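Local coordinates for protein similar to metal-dependent hydrolase (Staphylococcus aureus subsp. aureus Mu50, PDB 3ESH) that is probably a metal-dependent hydrolase of the metallo-beta-lactamase superfamily, its exact substrate not established, at residues N15-G20 with G80-S85; L46-I51 with L248-E253; E140-N145 with K155-Y160. All blocks are in the same frame, centred on the assembly; numbering follows the deposited sequence.

Interaction 1. Residues N15-G20 with G80-S85; sequences NTKMDG and GVDEES
Lys-17 folds its side chain over Gly-80: CG lies 3.3 Å from the Gly-80 carbonyl oxygen, and CB and CE both approach the Gly-80 CA. Bends at chi3 (-83°) and chi4 (-70°) bring first CE and then NZ back over the same residue, and NZ donates a 3.1 Å hydrogen bond to Gly-80 O from above the carbonyl plane. The same NZ forms a salt bridge with Asp-82 OD1 at 2.7 Å, so one ammonium is held at two points. Asn-15 engages the other carboxylate oxygen. Its ND2 makes a weak bond to Asp-82 OD2 (2.8 Å), with amide and carboxylate planes nearly parallel, while OD1 accepts a bond from Asp-82 N at 3.0 Å and, more weakly, one from Glu-83 N. Val-81 adds CG1, 3.4 Å from Asn-15 O. Gly-80 is the C-prime residue of a Schellman motif: its positive phi and the space that Lys-17 CB occupies beside it both suit a residue without CB. The contact thus joins the end of helix 73-78, and the loop running on to helix 87-92, to strand 15-19, whose partner strand 43-47 supplies Asn-45 beside Lys-17, Asn-15 and Asp-82.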
loop_
_atom_site.group_PDB
_atom_site.type_symbol
_atom_site.label_atom_id
_atom_site.label_comp_id
_atom_site.label_asym_id
_atom_site.label_seq_id
_atom_site.Cartn_x
_atom_site.Cartn_y
_atom_site.Cartn_z
ATOM N N ASN A 15 -8.133 11.356 -36.820
ATOM C CA ASN A 15 -8.349 12.406 -35.837
ATOM C C ASN A 15 -9.641 12.166 -35.054
ATOM O O ASN A 15 -10.483 11.364 -35.444
ATOM C CB ASN A 15 -8.449 13.770 -36.526
ATOM C CG ASN A 15 -9.800 13.978 -37.200
ATOM O OD1 ASN A 15 -10.112 13.325 -38.203
ATOM N ND2 ASN A 15 -10.619 14.863 -36.637
ATOM N N THR A 16 -9.784 12.896 -33.953
ATOM C CA THR A 16 -10.964 12.812 -33.107
ATOM C C THR A 16 -11.249 14.197 -32.526
ATOM O O THR A 16 -10.343 14.999 -32.352
ATOM C CB THR A 16 -10.753 11.827 -31.931
ATOM O OG1 THR A 16 -9.696 12.308 -31.088
ATOM C CG2 THR A 16 -10.410 10.441 -32.447
ATOM N N LYS A 17 -12.516 14.479 -32.255
ATOM C CA LYS A 17 -12.887 15.747 -31.665
ATOM C C LYS A 17 -13.465 15.419 -30.293
ATOM O O LYS A 17 -14.527 14.801 -30.191
ATOM C CB LYS A 17 -13.903 16.490 -32.546
ATOM C CG LYS A 17 -13.313 17.002 -33.872
ATOM C CD LYS A 17 -14.120 18.166 -34.487
ATOM C CE LYS A 17 -15.323 17.710 -35.297
ATOM N NZ LYS A 17 -14.898 17.041 -36.567
HETATM N N MSE A 18 -12.732 15.806 -29.248
HETATM C CA MSE A 18 -13.139 15.555 -27.877
HETATM C C MSE A 18 -13.551 16.851 -27.205
HETATM O O MSE A 18 -13.039 17.908 -27.542
HETATM C CB MSE A 18 -11.985 14.927 -27.093
HETATM C CG MSE A 18 -11.469 13.617 -27.610
HETATM SE SE MSE A 18 -12.860 12.324 -27.723
HETATM C CE MSE A 18 -12.873 12.187 -29.623
ATOM N N ASP A 19 -14.468 16.759 -26.246
ATOM C CA ASP A 19 -14.942 17.922 -25.497
ATOM C C ASP A 19 -13.775 18.641 -24.790
ATOM O O ASP A 19 -13.025 18.032 -24.051
ATOM C CB ASP A 19 -15.997 17.494 -24.471
ATOM C CG ASP A 19 -16.567 18.673 -23.686
ATOM O OD1 ASP A 19 -17.462 19.384 -24.206
ATOM O OD2 ASP A 19 -16.100 18.902 -22.541
ATOM N N GLY A 20 -13.640 19.945 -25.035
ATOM C CA GLY A 20 -12.566 20.711 -24.420
ATOM C C GLY A 20 -12.569 20.666 -22.901
ATOM O O GLY A 20 -11.523 20.497 -22.270
ATOM N N GLY A 80 -16.251 12.835 -33.571
ATOM C CA GLY A 80 -15.820 13.848 -34.510
ATOM C C GLY A 80 -14.705 13.482 -35.461
ATOM O O GLY A 80 -13.806 14.286 -35.715
ATOM N N VAL A 81 -14.752 12.276 -35.999
ATOM C CA VAL A 81 -13.737 11.842 -36.938
ATOM C C VAL A 81 -14.014 12.475 -38.308
ATOM O O VAL A 81 -15.081 12.273 -38.884
ATOM C CB VAL A 81 -13.762 10.314 -37.083
ATOM C CG1 VAL A 81 -12.507 9.833 -37.768
ATOM C CG2 VAL A 81 -13.922 9.680 -35.727
ATOM N N ASP A 82 -13.064 13.244 -38.826
ATOM C CA ASP A 82 -13.245 13.864 -40.137
ATOM C C ASP A 82 -12.796 12.875 -41.192
ATOM O O ASP A 82 -13.477 12.664 -42.196
ATOM C CB ASP A 82 -12.422 15.146 -40.254
ATOM C CG ASP A 82 -12.755 16.141 -39.177
ATOM O OD1 ASP A 82 -13.957 16.452 -38.994
ATOM O OD2 ASP A 82 -11.811 16.615 -38.511
ATOM N N GLU A 83 -11.633 12.277 -40.950
ATOM C CA GLU A 83 -11.053 11.295 -41.849
ATOM C C GLU A 83 -10.506 10.160 -40.999
ATOM O O GLU A 83 -10.097 10.372 -39.863
ATOM C CB GLU A 83 -9.907 11.918 -42.664
ATOM C CG GLU A 83 -8.708 12.363 -41.809
ATOM C CD GLU A 83 -7.544 12.914 -42.630
ATOM O OE1 GLU A 83 -6.948 12.145 -43.415
ATOM O OE2 GLU A 83 -7.220 14.117 -42.491
ATOM N N GLU A 84 -10.517 8.953 -41.542
ATOM C CA GLU A 84 -9.985 7.803 -40.834
ATOM C C GLU A 84 -8.498 7.754 -41.155
ATOM O O GLU A 84 -7.976 8.619 -41.866
ATOM C CB GLU A 84 -10.667 6.515 -41.296
ATOM C CG GLU A 84 -12.061 6.296 -40.707
ATOM C CD GLU A 84 -12.766 5.076 -41.288
ATOM O OE1 GLU A 84 -13.250 5.146 -42.442
ATOM O OE2 GLU A 84 -12.829 4.040 -40.597
ATOM N N SER A 85 -7.828 6.733 -40.646
ATOM C CA SER A 85 -6.396 6.568 -40.833
ATOM C C SER A 85 -5.906 6.481 -42.280
ATOM O O SER A 85 -6.579 5.936 -43.147
ATOM C CB SER A 85 -5.936 5.336 -40.046
ATOM O OG SER A 85 -4.542 5.134 -40.146
#

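Interaction 2. Residues L46-I51 with L248-E253; sequences LPTHPI and LFYHDE
Two hydrogen bonds join Pro-47 and His-49 to His-251 and Tyr-250. His-251 ND1 donates to Pro-47 O at 2.9 Å (N-H...O 154°), with the acceptor tilted a little from the imidazole plane, and the His-251 CA adds a nearly straight CA-H...O contact to the same oxygen. The other bond is backbone to backbone, His-49 N to Tyr-250 O at 3.3 Å. The carbonyl oxygens of Pro-47 and Tyr-250 stand 2.9 Å apart, two acceptors, each with a donor of its own.

Ring packing is centred on Tyr-250. Its CG is anti to the backbone N (chi1 175°), and one ring face meets the main chain of Thr-48 and His-49, with His-49 N above the ring centre. Tyr-250 CD1 comes within 3.1 Å of His-49 O, and CE1 packs on Pro-50 CG. Tyr-250 CD2 in turn lies 3.5 Å above the His-251 imidazole plane, over its centre.

Ile-51 CD1 makes an apolar contact with Leu-248 CB at 3.9 Å. Close carbon contacts link Leu-46 CD2 to His-251 CB and the Pro-47 ring to Glu-253.

The contact sets the loop between strands 246-248 and 255-259 of one large sheet against the chain leaving strand 43-47. Tyr-250 OH bonds to Asp-112 O and its ring stacks on His-113. ND1 of His-251 is used by Pro-47 O, which limits rotation of the imidazole, and NE2 is hydrogen-bonded outside the two segments; as His-251 touches Asp-206, this loop may line the possible metal site.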
loop_
_atom_site.group_PDB
_atom_site.type_symbol
_atom_site.label_atom_id
_atom_site.label_comp_id
_atom_site.label_asym_id
_atom_site.label_seq_id
_atom_site.Cartn_x
_atom_site.Cartn_y
_atom_site.Cartn_z
ATOM N N LEU A 46 -8.367 16.934 -32.140
ATOM C CA LEU A 46 -7.200 16.179 -31.726
ATOM C C LEU A 46 -6.752 15.119 -32.716
ATOM O O LEU A 46 -7.341 14.037 -32.795
ATOM C CB LEU A 46 -7.446 15.489 -30.382
ATOM C CG LEU A 46 -7.655 16.322 -29.115
ATOM C CD1 LEU A 46 -8.031 15.378 -28.001
ATOM C CD2 LEU A 46 -6.394 17.110 -28.758
ATOM N N PRO A 47 -5.700 15.412 -33.491
ATOM C CA PRO A 47 -5.216 14.424 -34.451
ATOM C C PRO A 47 -4.750 13.178 -33.678
ATOM O O PRO A 47 -4.350 13.270 -32.515
ATOM C CB PRO A 47 -4.024 15.120 -35.112
ATOM C CG PRO A 47 -4.371 16.556 -35.009
ATOM C CD PRO A 47 -4.982 16.687 -33.637
ATOM N N THR A 48 -4.819 12.024 -34.332
ATOM C CA THR A 48 -4.330 10.783 -33.745
ATOM C C THR A 48 -3.256 10.349 -34.752
ATOM O O THR A 48 -3.494 9.496 -35.608
ATOM C CB THR A 48 -5.444 9.719 -33.634
ATOM O OG1 THR A 48 -5.970 9.434 -34.942
ATOM C CG2 THR A 48 -6.575 10.214 -32.738
ATOM N N HIS A 49 -2.086 10.980 -34.652
ATOM C CA HIS A 49 -0.968 10.731 -35.564
ATOM C C HIS A 49 0.194 9.938 -34.963
ATOM O O HIS A 49 1.009 10.473 -34.215
ATOM C CB HIS A 49 -0.417 12.059 -36.109
ATOM C CG HIS A 49 -1.394 12.848 -36.931
ATOM N ND1 HIS A 49 -2.570 12.321 -37.415
ATOM C CD2 HIS A 49 -1.359 14.137 -37.348
ATOM C CE1 HIS A 49 -3.224 13.255 -38.092
ATOM N NE2 HIS A 49 -2.510 14.363 -38.065
ATOM N N PRO A 50 0.294 8.645 -35.293
ATOM C CA PRO A 50 1.401 7.866 -34.735
ATOM C C PRO A 50 2.773 8.442 -35.076
ATOM O O PRO A 50 2.928 9.164 -36.049
ATOM C CB PRO A 50 1.168 6.486 -35.329
ATOM C CG PRO A 50 -0.332 6.414 -35.355
ATOM C CD PRO A 50 -0.690 7.766 -35.946
ATOM N N ILE A 51 3.770 8.112 -34.262
ATOM C CA ILE A 51 5.120 8.604 -34.465
ATOM C C ILE A 51 6.029 7.530 -35.033
ATOM O O ILE A 51 6.318 6.537 -34.369
ATOM C CB ILE A 51 5.704 9.129 -33.130
ATOM C CG1 ILE A 51 4.831 10.276 -32.617
ATOM C CG2 ILE A 51 7.157 9.565 -33.313
ATOM C CD1 ILE A 51 5.260 10.844 -31.281
ATOM N N LEU A 248 7.730 15.630 -28.471
ATOM C CA LEU A 248 6.941 15.128 -29.591
ATOM C C LEU A 248 5.476 14.983 -29.170
ATOM O O LEU A 248 5.178 14.596 -28.037
ATOM C CB LEU A 248 7.478 13.778 -30.055
ATOM C CG LEU A 248 8.969 13.717 -30.401
ATOM C CD1 LEU A 248 9.333 12.330 -30.933
ATOM C CD2 LEU A 248 9.288 14.783 -31.430
ATOM N N PHE A 249 4.562 15.290 -30.086
ATOM C CA PHE A 249 3.140 15.211 -29.805
ATOM C C PHE A 249 2.392 14.297 -30.747
ATOM O O PHE A 249 2.768 14.126 -31.902
ATOM C CB PHE A 249 2.539 16.606 -29.831
ATOM C CG PHE A 249 3.053 17.488 -28.737
ATOM C CD1 PHE A 249 2.531 17.381 -27.440
ATOM C CD2 PHE A 249 4.114 18.371 -28.974
ATOM C CE1 PHE A 249 3.057 18.137 -26.399
ATOM C CE2 PHE A 249 4.640 19.130 -27.942
ATOM C CZ PHE A 249 4.116 19.013 -26.647
ATOM N N TYR A 250 1.323 13.710 -30.231
ATOM C CA TYR A 250 0.500 12.774 -30.973
ATOM C C TYR A 250 -0.849 13.416 -31.239
ATOM O O TYR A 250 -1.453 13.177 -32.278
ATOM C CB TYR A 250 0.318 11.506 -30.127
ATOM C CG TYR A 250 -0.615 10.443 -30.680
ATOM C CD1 TYR A 250 -0.142 9.430 -31.514
ATOM C CD2 TYR A 250 -1.959 10.411 -30.309
ATOM C CE1 TYR A 250 -0.985 8.403 -31.954
ATOM C CE2 TYR A 250 -2.807 9.391 -30.740
ATOM C CZ TYR A 250 -2.312 8.390 -31.561
ATOM O OH TYR A 250 -3.148 7.372 -31.955
ATOM N N HIS A 251 -1.295 14.236 -30.285
ATOM C CA HIS A 251 -2.594 14.911 -30.345
ATOM C C HIS A 251 -2.613 16.391 -30.711
ATOM O O HIS A 251 -3.693 16.935 -30.963
ATOM C CB HIS A 251 -3.323 14.808 -28.997
ATOM C CG HIS A 251 -3.915 13.466 -28.714
ATOM N ND1 HIS A 251 -4.648 12.766 -29.646
ATOM C CD2 HIS A 251 -3.934 12.725 -27.584
ATOM C CE1 HIS A 251 -5.097 11.649 -29.098
ATOM N NE2 HIS A 251 -4.676 11.602 -27.845
ATOM N N ASP A 252 -1.471 17.064 -30.707
ATOM C CA ASP A 252 -1.497 18.495 -31.002
ATOM C C ASP A 252 -1.774 18.787 -32.484
ATOM O O ASP A 252 -1.020 18.377 -33.357
ATOM C CB ASP A 252 -0.185 19.151 -30.535
ATOM C CG ASP A 252 -0.331 20.646 -30.301
ATOM O OD1 ASP A 252 0.215 21.155 -29.295
ATOM O OD2 ASP A 252 -0.992 21.311 -31.131
ATOM N N GLU A 253 -2.856 19.505 -32.760
ATOM C CA GLU A 253 -3.218 19.821 -34.140
ATOM C C GLU A 253 -2.265 20.763 -34.864
ATOM O O GLU A 253 -2.086 20.643 -36.073
ATOM C CB GLU A 253 -4.628 20.417 -34.220
ATOM C CG GLU A 253 -4.799 21.757 -33.506
ATOM C CD GLU A 253 -6.206 22.344 -33.652
ATOM O OE1 GLU A 253 -6.610 23.145 -32.765
ATOM O OE2 GLU A 253 -6.897 22.019 -34.645
HETATM O O HOH W 1 2.380 12.445 -33.893
#

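Interaction 3. Residues E140-N145 with K155-Y160; sequences EFIAPN and KNKGDY
Ile-142 and Lys-157 mark the closest passage of the two backbones, yet their CA atoms are still 8.2 Å apart, so the gap is spanned by side chains and a water. Residues 140-145 lie at the C-terminal end of helix 135-142 and run on into loop, with a weak bond from Ala-143 N to Glu-140 O; 155-160 starts in a 3-10 turn, continues as loop and enters 3-10 geometry again at Tyr-160. Phe-141, with CG anti to the backbone N (chi1 165°), extends its ring tip: CZ lies 3.9 Å from Asn-156 O, which, like Lys-157 N, sits at the ring edge near its plane. Helix 135-142 belongs to a beta-alpha-beta connection between the adjacent parallel strands 130-134 and 164-167, and this contact lays the returning loop against the C-terminal end of that helix. Tyr-160 meets Phe-141 tip to tip, its OH 3.8 Å from Phe-141 CE2, and the same hydroxyl donates a 2.5 Å bond to Asn-156 O. Lys-157 passes CE across Ile-142 CG2 at 3.9 Å. Its NZ forms a salt bridge with Asp-154 and also reaches a water, 3.2 Å away, that lies 2.7 Å from Phe-141 O.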
loop_
_atom_site.group_PDB
_atom_site.type_symbol
_atom_site.label_atom_id
_atom_site.label_comp_id
_atom_site.label_asym_id
_atom_site.label_seq_id
_atom_site.Cartn_x
_atom_site.Cartn_y
_atom_site.Cartn_z
ATOM N N GLU A 140 -5.664 -4.017 -17.617
ATOM C CA GLU A 140 -6.904 -3.268 -17.553
ATOM C C GLU A 140 -7.550 -3.216 -18.938
ATOM O O GLU A 140 -8.774 -3.196 -19.072
ATOM C CB GLU A 140 -6.671 -1.851 -17.006
ATOM C CG GLU A 140 -7.949 -1.017 -17.040
ATOM C CD GLU A 140 -7.872 0.268 -16.230
ATOM O OE1 GLU A 140 -6.759 0.800 -16.050
ATOM O OE2 GLU A 140 -8.941 0.749 -15.789
ATOM N N PHE A 141 -6.721 -3.195 -19.970
ATOM C CA PHE A 141 -7.236 -3.153 -21.326
ATOM C C PHE A 141 -8.178 -4.339 -21.596
ATOM O O PHE A 141 -9.218 -4.176 -22.237
ATOM C CB PHE A 141 -6.087 -3.174 -22.333
ATOM C CG PHE A 141 -6.527 -3.480 -23.725
ATOM C CD1 PHE A 141 -7.362 -2.599 -24.406
ATOM C CD2 PHE A 141 -6.139 -4.664 -24.345
ATOM C CE1 PHE A 141 -7.810 -2.892 -25.692
ATOM C CE2 PHE A 141 -6.583 -4.972 -25.634
ATOM C CZ PHE A 141 -7.419 -4.086 -26.310
ATOM N N ILE A 142 -7.817 -5.521 -21.102
ATOM C CA ILE A 142 -8.645 -6.698 -21.315
ATOM C C ILE A 142 -9.662 -6.898 -20.208
ATOM O O ILE A 142 -10.594 -7.674 -20.364
ATOM C CB ILE A 142 -7.802 -7.998 -21.456
ATOM C CG1 ILE A 142 -7.013 -8.256 -20.186
ATOM C CG2 ILE A 142 -6.862 -7.891 -22.661
ATOM C CD1 ILE A 142 -6.224 -9.549 -20.233
ATOM N N ALA A 143 -9.475 -6.203 -19.090
ATOM C CA ALA A 143 -10.404 -6.281 -17.955
ATOM C C ALA A 143 -10.712 -4.862 -17.474
ATOM O O ALA A 143 -10.351 -4.482 -16.367
ATOM C CB ALA A 143 -9.790 -7.110 -16.808
ATOM N N PRO A 144 -11.379 -4.064 -18.314
ATOM C CA PRO A 144 -11.717 -2.688 -17.948
ATOM C C PRO A 144 -12.873 -2.586 -16.959
ATOM O O PRO A 144 -13.751 -3.440 -16.960
ATOM C CB PRO A 144 -12.060 -2.059 -19.297
ATOM C CG PRO A 144 -12.747 -3.225 -20.008
ATOM C CD PRO A 144 -11.849 -4.384 -19.678
ATOM N N ASN A 145 -12.865 -1.532 -16.139
ATOM C CA ASN A 145 -13.919 -1.272 -15.150
ATOM C C ASN A 145 -15.062 -0.455 -15.789
ATOM O O ASN A 145 -14.986 -0.134 -16.965
ATOM C CB ASN A 145 -13.316 -0.540 -13.944
ATOM C CG ASN A 145 -12.549 0.714 -14.349
ATOM O OD1 ASN A 145 -11.378 0.898 -13.996
ATOM N ND2 ASN A 145 -13.209 1.578 -15.099
ATOM N N LYS A 155 -13.305 -4.930 -29.094
ATOM C CA LYS A 155 -13.216 -4.765 -30.528
ATOM C C LYS A 155 -11.794 -4.464 -31.012
ATOM O O LYS A 155 -11.502 -4.588 -32.196
ATOM C CB LYS A 155 -14.167 -3.651 -30.945
ATOM C CG LYS A 155 -14.245 -3.409 -32.424
ATOM C CD LYS A 155 -15.465 -2.562 -32.770
ATOM C CE LYS A 155 -15.379 -1.159 -32.202
ATOM N NZ LYS A 155 -16.507 -0.341 -32.713
ATOM N N ASN A 156 -10.916 -4.081 -30.089
ATOM C CA ASN A 156 -9.525 -3.742 -30.404
ATOM C C ASN A 156 -8.513 -4.845 -30.104
ATOM O O ASN A 156 -7.310 -4.609 -30.159
ATOM C CB ASN A 156 -9.099 -2.468 -29.652
ATOM C CG ASN A 156 -9.734 -1.200 -30.216
ATOM O OD1 ASN A 156 -9.681 -0.150 -29.590
ATOM N ND2 ASN A 156 -10.330 -1.297 -31.403
ATOM N N LYS A 157 -9.005 -6.036 -29.773
ATOM C CA LYS A 157 -8.136 -7.177 -29.499
ATOM C C LYS A 157 -7.705 -7.781 -30.845
ATOM O O LYS A 157 -8.337 -7.506 -31.870
ATOM C CB LYS A 157 -8.891 -8.231 -28.695
ATOM C CG LYS A 157 -9.333 -7.801 -27.308
ATOM C CD LYS A 157 -9.543 -9.022 -26.436
ATOM C CE LYS A 157 -9.849 -8.669 -24.988
ATOM N NZ LYS A 157 -11.202 -8.098 -24.813
ATOM N N GLY A 158 -6.642 -8.590 -30.848
ATOM C CA GLY A 158 -6.219 -9.195 -32.099
ATOM C C GLY A 158 -4.852 -9.843 -32.208
ATOM O O GLY A 158 -4.034 -9.767 -31.293
ATOM N N ASP A 159 -4.630 -10.475 -33.363
ATOM C CA ASP A 159 -3.396 -11.190 -33.731
ATOM C C ASP A 159 -2.105 -10.623 -33.189
ATOM O O ASP A 159 -1.189 -11.373 -32.867
ATOM C CB ASP A 159 -3.246 -11.253 -35.259
ATOM C CG ASP A 159 -4.116 -12.298 -35.885
ATOM O OD1 ASP A 159 -5.330 -12.317 -35.592
ATOM O OD2 ASP A 159 -3.586 -13.104 -36.677
ATOM N N TYR A 160 -2.024 -9.296 -33.135
ATOM C CA TYR A 160 -0.820 -8.643 -32.649
ATOM C C TYR A 160 -0.489 -9.183 -31.271
ATOM O O TYR A 160 0.681 -9.310 -30.922
ATOM C CB TYR A 160 -0.996 -7.119 -32.600
ATOM C CG TYR A 160 -2.072 -6.620 -31.659
ATOM C CD1 TYR A 160 -1.836 -6.485 -30.294
ATOM C CD2 TYR A 160 -3.325 -6.281 -32.139
ATOM C CE1 TYR A 160 -2.826 -6.024 -29.437
ATOM C CE2 TYR A 160 -4.327 -5.823 -31.295
ATOM C CZ TYR A 160 -4.071 -5.695 -29.948
ATOM O OH TYR A 160 -5.065 -5.232 -29.125
HETATM O O HOH W 2 -10.975 -4.960 -24.171
#

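Overall arrangement
Interactions 1 and 2 are neighbours, with centres 11 Å apart, and meet through the two-stranded antiparallel sheet of 15-19 and 43-47: Thr-16 O lies 2.8 Å from Leu-46 N, a probable hydrogen bond, and Met-18 CG packs on Leu-46 CD1. Their segments alternate along the chain, so the loops they close overlap along the sequence. Interaction 3 stands apart, its centre about 22 Å from each of the others and its nearest atoms about 10 Å away; it is nested in the loop closed by interaction 2. The possible metal site of His-110, His-185 and Asp-206, unoccupied here, is touched by interaction 2 through His-251, whereas Phe-141 of interaction 3 lies near it without contact.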